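Long-range contact in surface layer protein (Geobacillus stearothermophilus, PDB 4UJ7), which probably self-assembles into the surface layer of the bacterial cell, this piece being two Ig-like domains, the second binding calcium: residues Y113-A127 with T207-T219. Residues are numbered along the deposited sequence; the frame is centred on the assembly and turned at random.
With CA (calcium ion), chain C; CA (calcium ion), chain B.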
loop_
_atom_site.group_PDB
_atom_site.type_symbol
_atom_site.label_atom_id
_atom_site.label_comp_id
_atom_site.label_asym_id
_atom_site.label_seq_id
_atom_site.Cartn_x
_atom_site.Cartn_y
_atom_site.Cartn_z
ATOM N N TYR A 113 -4.036 13.869 -6.170
ATOM C CA TYR A 113 -4.265 12.873 -5.122
ATOM C C TYR A 113 -3.988 11.495 -5.670
ATOM O O TYR A 113 -4.135 11.261 -6.868
ATOM C CB TYR A 113 -5.696 12.963 -4.584
ATOM C CG TYR A 113 -6.058 14.367 -4.185
ATOM C CD1 TYR A 113 -6.585 15.263 -5.121
ATOM C CD2 TYR A 113 -5.815 14.829 -2.888
ATOM C CE1 TYR A 113 -6.884 16.570 -4.772
ATOM C CE2 TYR A 113 -6.124 16.136 -2.524
ATOM C CZ TYR A 113 -6.659 17.000 -3.477
ATOM O OH TYR A 113 -6.968 18.306 -3.153
ATOM N N GLN A 114 -3.557 10.599 -4.786
ATOM C CA GLN A 114 -3.347 9.205 -5.140
ATOM C C GLN A 114 -4.172 8.349 -4.202
ATOM O O GLN A 114 -4.081 8.479 -2.975
ATOM C CB GLN A 114 -1.868 8.807 -5.062
ATOM C CG GLN A 114 -1.017 9.435 -6.159
ATOM C CD GLN A 114 0.477 9.211 -5.989
ATOM O OE1 GLN A 114 0.919 8.406 -5.152
ATOM N NE2 GLN A 114 1.272 9.916 -6.809
ATOM N N ILE A 115 -4.977 7.477 -4.814
ATOM C CA ILE A 115 -5.745 6.475 -4.107
ATOM C C ILE A 115 -4.917 5.195 -4.126
ATOM O O ILE A 115 -4.657 4.605 -5.183
ATOM C CB ILE A 115 -7.126 6.282 -4.763
ATOM C CG1 ILE A 115 -7.880 7.625 -4.795
ATOM C CG2 ILE A 115 -7.897 5.188 -4.027
ATOM C CD1 ILE A 115 -9.088 7.660 -5.721
ATOM N N LYS A 116 -4.469 4.796 -2.944
ATOM C CA LYS A 116 -3.519 3.714 -2.810
ATOM C C LYS A 116 -4.154 2.435 -2.244
ATOM O O LYS A 116 -4.768 2.466 -1.178
ATOM C CB LYS A 116 -2.406 4.166 -1.870
ATOM C CG LYS A 116 -1.353 3.122 -1.647
ATOM C CD LYS A 116 -0.217 3.333 -2.611
ATOM C CE LYS A 116 0.778 2.203 -2.454
ATOM N NZ LYS A 116 0.330 1.027 -3.248
ATOM N N VAL A 117 -3.979 1.320 -2.952
ATOM C CA VAL A 117 -4.411 -0.004 -2.466
ATOM C C VAL A 117 -3.231 -0.651 -1.755
ATOM O O VAL A 117 -2.195 -0.930 -2.385
ATOM C CB VAL A 117 -4.878 -0.899 -3.635
ATOM C CG1 VAL A 117 -5.260 -2.303 -3.156
ATOM C CG2 VAL A 117 -6.015 -0.236 -4.392
ATOM N N LEU A 118 -3.380 -0.892 -0.454
ATOM C CA LEU A 118 -2.261 -1.398 0.364
ATOM C C LEU A 118 -2.074 -2.909 0.271
ATOM O O LEU A 118 -0.949 -3.411 0.382
ATOM C CB LEU A 118 -2.429 -0.973 1.815
ATOM C CG LEU A 118 -2.397 0.530 2.124
ATOM C CD1 LEU A 118 -2.784 0.751 3.582
ATOM C CD2 LEU A 118 -1.042 1.149 1.812
ATOM N N ASP A 119 -3.172 -3.627 0.081
ATOM C CA ASP A 119 -3.153 -5.087 -0.007
ATOM C C ASP A 119 -3.216 -5.531 -1.474
ATOM O O ASP A 119 -2.684 -4.846 -2.353
ATOM C CB ASP A 119 -4.294 -5.684 0.824
ATOM C CG ASP A 119 -5.652 -5.311 0.284
ATOM O OD1 ASP A 119 -5.864 -4.110 -0.036
ATOM O OD2 ASP A 119 -6.469 -6.236 0.140
ATOM N N ASP A 120 -3.862 -6.670 -1.740
ATOM C CA ASP A 120 -4.034 -7.160 -3.117
ATOM C C ASP A 120 -5.232 -6.567 -3.873
ATOM O O ASP A 120 -5.398 -6.833 -5.053
ATOM C CB ASP A 120 -4.089 -8.699 -3.151
ATOM C CG ASP A 120 -5.352 -9.276 -2.510
ATOM O OD1 ASP A 120 -6.130 -8.521 -1.885
ATOM O OD2 ASP A 120 -5.547 -10.502 -2.647
ATOM N N GLY A 121 -6.057 -5.767 -3.196
ATOM C CA GLY A 121 -7.250 -5.193 -3.842
ATOM C C GLY A 121 -8.408 -6.168 -4.010
ATOM O O GLY A 121 -9.388 -5.860 -4.698
ATOM N N LYS A 122 -8.286 -7.333 -3.381
ATOM C CA LYS A 122 -9.259 -8.408 -3.493
ATOM C C LYS A 122 -9.840 -8.796 -2.137
ATOM O O LYS A 122 -9.148 -8.734 -1.116
ATOM C CB LYS A 122 -8.605 -9.639 -4.120
ATOM C CG LYS A 122 -7.922 -9.356 -5.448
ATOM C CD LYS A 122 -7.203 -10.585 -5.975
ATOM C CE LYS A 122 -6.412 -10.215 -7.223
ATOM N NZ LYS A 122 -7.171 -9.245 -8.063
ATOM N N ILE A 123 -11.107 -9.218 -2.160
ATOM C CA ILE A 123 -11.800 -9.809 -1.010
ATOM C C ILE A 123 -12.282 -11.186 -1.475
ATOM O O ILE A 123 -13.003 -11.303 -2.473
ATOM C CB ILE A 123 -13.027 -8.962 -0.587
ATOM C CG1 ILE A 123 -12.575 -7.586 -0.050
ATOM C CG2 ILE A 123 -13.899 -9.717 0.410
ATOM C CD1 ILE A 123 -13.684 -6.544 0.005
ATOM N N ASP A 124 -11.877 -12.229 -0.753
ATOM C CA ASP A 124 -12.175 -13.609 -1.148
ATOM C C ASP A 124 -13.367 -14.114 -0.333
ATOM O O ASP A 124 -13.223 -14.390 0.871
ATOM C CB ASP A 124 -10.936 -14.473 -0.924
ATOM C CG ASP A 124 -11.050 -15.862 -1.549
ATOM O OD1 ASP A 124 -12.165 -16.313 -1.882
ATOM O OD2 ASP A 124 -9.984 -16.507 -1.690
ATOM N N LYS A 125 -14.532 -14.196 -0.975
ATOM C CA LYS A 125 -15.753 -14.600 -0.263
ATOM C C LYS A 125 -15.858 -16.103 -0.010
ATOM O O LYS A 125 -16.883 -16.572 0.502
ATOM C CB LYS A 125 -17.026 -14.038 -0.910
ATOM C CG LYS A 125 -17.351 -14.566 -2.295
ATOM C CD LYS A 125 -18.695 -14.029 -2.765
ATOM C CE LYS A 125 -19.136 -14.680 -4.069
ATOM N NZ LYS A 125 -19.528 -16.115 -3.875
ATOM N N SER A 126 -14.818 -16.856 -0.367
ATOM C CA SER A 126 -14.681 -18.253 0.065
ATOM C C SER A 126 -14.697 -18.310 1.582
ATOM O O SER A 126 -14.249 -17.366 2.251
ATOM C CB SER A 126 -13.363 -18.856 -0.431
ATOM O OG SER A 126 -13.121 -20.147 0.137
ATOM N N ALA A 127 -15.192 -19.419 2.125
ATOM C CA ALA A 127 -15.218 -19.623 3.563
ATOM C C ALA A 127 -13.881 -20.119 4.135
ATOM O O ALA A 127 -13.660 -20.045 5.344
ATOM C CB ALA A 127 -16.364 -20.566 3.931
ATOM N N THR A 207 -15.481 15.225 -5.933
ATOM C CA THR A 207 -15.002 13.871 -6.276
ATOM C C THR A 207 -13.513 13.897 -6.623
ATOM O O THR A 207 -13.089 14.644 -7.511
ATOM C CB THR A 207 -15.807 13.235 -7.429
ATOM O OG1 THR A 207 -17.193 13.156 -7.070
ATOM C CG2 THR A 207 -15.283 11.807 -7.766
ATOM N N LEU A 208 -12.728 13.086 -5.907
ATOM C CA LEU A 208 -11.283 12.980 -6.130
ATOM C C LEU A 208 -10.919 11.883 -7.132
ATOM O O LEU A 208 -9.948 12.008 -7.873
ATOM C CB LEU A 208 -10.527 12.762 -4.811
ATOM C CG LEU A 208 -10.682 13.771 -3.669
ATOM C CD1 LEU A 208 -9.720 13.415 -2.537
ATOM C CD2 LEU A 208 -10.472 15.220 -4.122
ATOM N N GLY A 209 -11.703 10.812 -7.160
ATOM C CA GLY A 209 -11.458 9.724 -8.109
ATOM C C GLY A 209 -12.253 8.495 -7.743
ATOM O O GLY A 209 -13.117 8.566 -6.882
ATOM N N THR A 210 -11.968 7.387 -8.422
ATOM C CA THR A 210 -12.567 6.087 -8.126
ATOM C C THR A 210 -11.515 4.998 -8.049
ATOM O O THR A 210 -10.419 5.139 -8.594
ATOM C CB THR A 210 -13.645 5.672 -9.155
ATOM O OG1 THR A 210 -13.048 5.506 -10.452
ATOM C CG2 THR A 210 -14.776 6.696 -9.205
ATOM N N VAL A 211 -11.845 3.910 -7.358
ATOM C CA VAL A 211 -11.004 2.717 -7.338
ATOM C C VAL A 211 -11.918 1.494 -7.365
ATOM O O VAL A 211 -12.943 1.457 -6.681
ATOM C CB VAL A 211 -10.038 2.699 -6.117
ATOM C CG1 VAL A 211 -10.797 2.698 -4.790
ATOM C CG2 VAL A 211 -9.046 1.539 -6.205
ATOM N N ASP A 212 -11.559 0.508 -8.179
ATOM C CA ASP A 212 -12.330 -0.719 -8.266
ATOM C C ASP A 212 -11.737 -1.753 -7.330
ATOM O O ASP A 212 -10.555 -2.086 -7.433
ATOM C CB ASP A 212 -12.335 -1.254 -9.700
ATOM C CG ASP A 212 -13.319 -0.525 -10.600
ATOM O OD1 ASP A 212 -13.970 0.448 -10.165
ATOM O OD2 ASP A 212 -13.444 -0.941 -11.770
ATOM N N VAL A 213 -12.534 -2.235 -6.383
ATOM C CA VAL A 213 -12.166 -3.419 -5.618
ATOM C C VAL A 213 -12.767 -4.658 -6.271
ATOM O O VAL A 213 -13.687 -4.545 -7.077
ATOM C CB VAL A 213 -12.558 -3.315 -4.127
ATOM C CG1 VAL A 213 -11.825 -2.136 -3.492
ATOM C CG2 VAL A 213 -14.079 -3.183 -3.941
ATOM N N GLU A 214 -12.217 -5.829 -5.969
ATOM C CA GLU A 214 -12.685 -7.063 -6.600
ATOM C C GLU A 214 -13.056 -8.102 -5.556
ATOM O O GLU A 214 -12.256 -8.408 -4.664
ATOM C CB GLU A 214 -11.605 -7.635 -7.535
ATOM C CG GLU A 214 -12.095 -8.789 -8.410
ATOM C CD GLU A 214 -11.003 -9.415 -9.266
ATOM O OE1 GLU A 214 -9.856 -8.912 -9.262
ATOM O OE2 GLU A 214 -11.293 -10.432 -9.944
ATOM N N VAL A 215 -14.263 -8.647 -5.674
ATOM C CA VAL A 215 -14.635 -9.816 -4.895
ATOM C C VAL A 215 -14.333 -11.050 -5.742
ATOM O O VAL A 215 -14.736 -11.127 -6.909
ATOM C CB VAL A 215 -16.113 -9.760 -4.429
ATOM C CG1 VAL A 215 -16.561 -11.091 -3.848
ATOM C CG2 VAL A 215 -16.261 -8.676 -3.375
ATOM N N ILE A 216 -13.575 -11.965 -5.154
ATOM C CA ILE A 216 -13.243 -13.256 -5.782
ATOM C C ILE A 216 -13.807 -14.381 -4.897
ATOM O O ILE A 216 -14.276 -14.143 -3.777
ATOM C CB ILE A 216 -11.703 -13.421 -6.000
ATOM C CG1 ILE A 216 -10.959 -13.502 -4.648
ATOM C CG2 ILE A 216 -11.166 -12.313 -6.896
ATOM C CD1 ILE A 216 -9.480 -13.897 -4.733
ATOM N N ASP A 217 -13.774 -15.614 -5.394
ATOM C CA ASP A 217 -14.152 -16.757 -4.574
ATOM C C ASP A 217 -13.302 -17.949 -4.995
ATOM O O ASP A 217 -13.531 -18.529 -6.058
ATOM C CB ASP A 217 -15.647 -17.080 -4.749
ATOM C CG ASP A 217 -16.154 -18.105 -3.728
ATOM O OD1 ASP A 217 -15.366 -18.970 -3.278
ATOM O OD2 ASP A 217 -17.357 -18.043 -3.368
ATOM N N THR A 218 -12.336 -18.312 -4.156
ATOM C CA THR A 218 -11.375 -19.362 -4.529
ATOM C C THR A 218 -11.773 -20.746 -4.025
ATOM O O THR A 218 -10.952 -21.662 -4.076
ATOM C CB THR A 218 -9.945 -19.036 -4.051
ATOM O OG1 THR A 218 -9.923 -18.936 -2.617
ATOM C CG2 THR A 218 -9.432 -17.732 -4.694
ATOM N N THR A 219 -13.014 -20.901 -3.546
ATOM C CA THR A 219 -13.493 -22.201 -3.053
ATOM C C THR A 219 -13.269 -23.282 -4.119
ATOM O O THR A 219 -13.452 -23.067 -5.327
ATOM C CB THR A 219 -14.988 -22.174 -2.668
ATOM O OG1 THR A 219 -15.229 -21.120 -1.728
ATOM C CG2 THR A 219 -15.420 -23.501 -2.038
ATOM O OXT THR A 219 -12.882 -24.396 -3.769
HETATM CA CA CA C . -7.218 -8.475 0.316
HETATM CA CA CA B . -12.823 -15.551 2.894
HETATM O O HOH W 1 -9.004 -4.715 -7.148
HETATM O O HOH W 2 -10.637 -21.003 -0.760
HETATM O O HOH W 3 -14.901 -14.966 3.958
HETATM O O HOH W 4 -12.488 -16.525 5.071
HETATM O O HOH W 5 -7.228 -8.805 2.871
HETATM O O HOH W 6 -4.857 -9.002 0.772
#
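Y113 receives L208 over one face of its ring, a CH-pi contact with CD2 4.2 Å from the centroid. I115 CG2 packs against CB and CG1 of V211, while CD1 lies on the backbone of G209; V117 CG2 meets V211 CG2. Strand 113-117 pairs with strand 135-144 of the other sheet, so these apolar contacts join the two layers of the second Ig-like domain. The chain then crosses over: D119 OD2, D120 OD1 and K122 O bind one calcium with N133, D135 and two waters. From G121 on it runs parallel to strand 207-216 as an edge strand, backbone bonds linking G121 to E214, I123 to E214 and I216, and K125 to I216. Between the paired strands, one of two K122 conformers makes a salt bridge alongside E214, NZ meeting OE1 from above the carboxylate plane at 3.0 Å. T218 grips D124 twice, OG1 on the syn lone pair of OD2 (2.6 Å) and N on OD1 (3.0 Å). K125 NZ makes a salt bridge to the anti lone pair of D217 OD2 (2.9 Å). S126 N closes an Asx turn onto D124 OD1 from the opposite face, and the D124 and S126 carbonyls bind a second calcium with E129 and N134. The first calcium probably braces the loop between sheets, the second the edge strand's end; K125-D217 and D124 hold the tail after I216, and three donors fix the buried D124 carboxylate's rotation and probably favour its charged form.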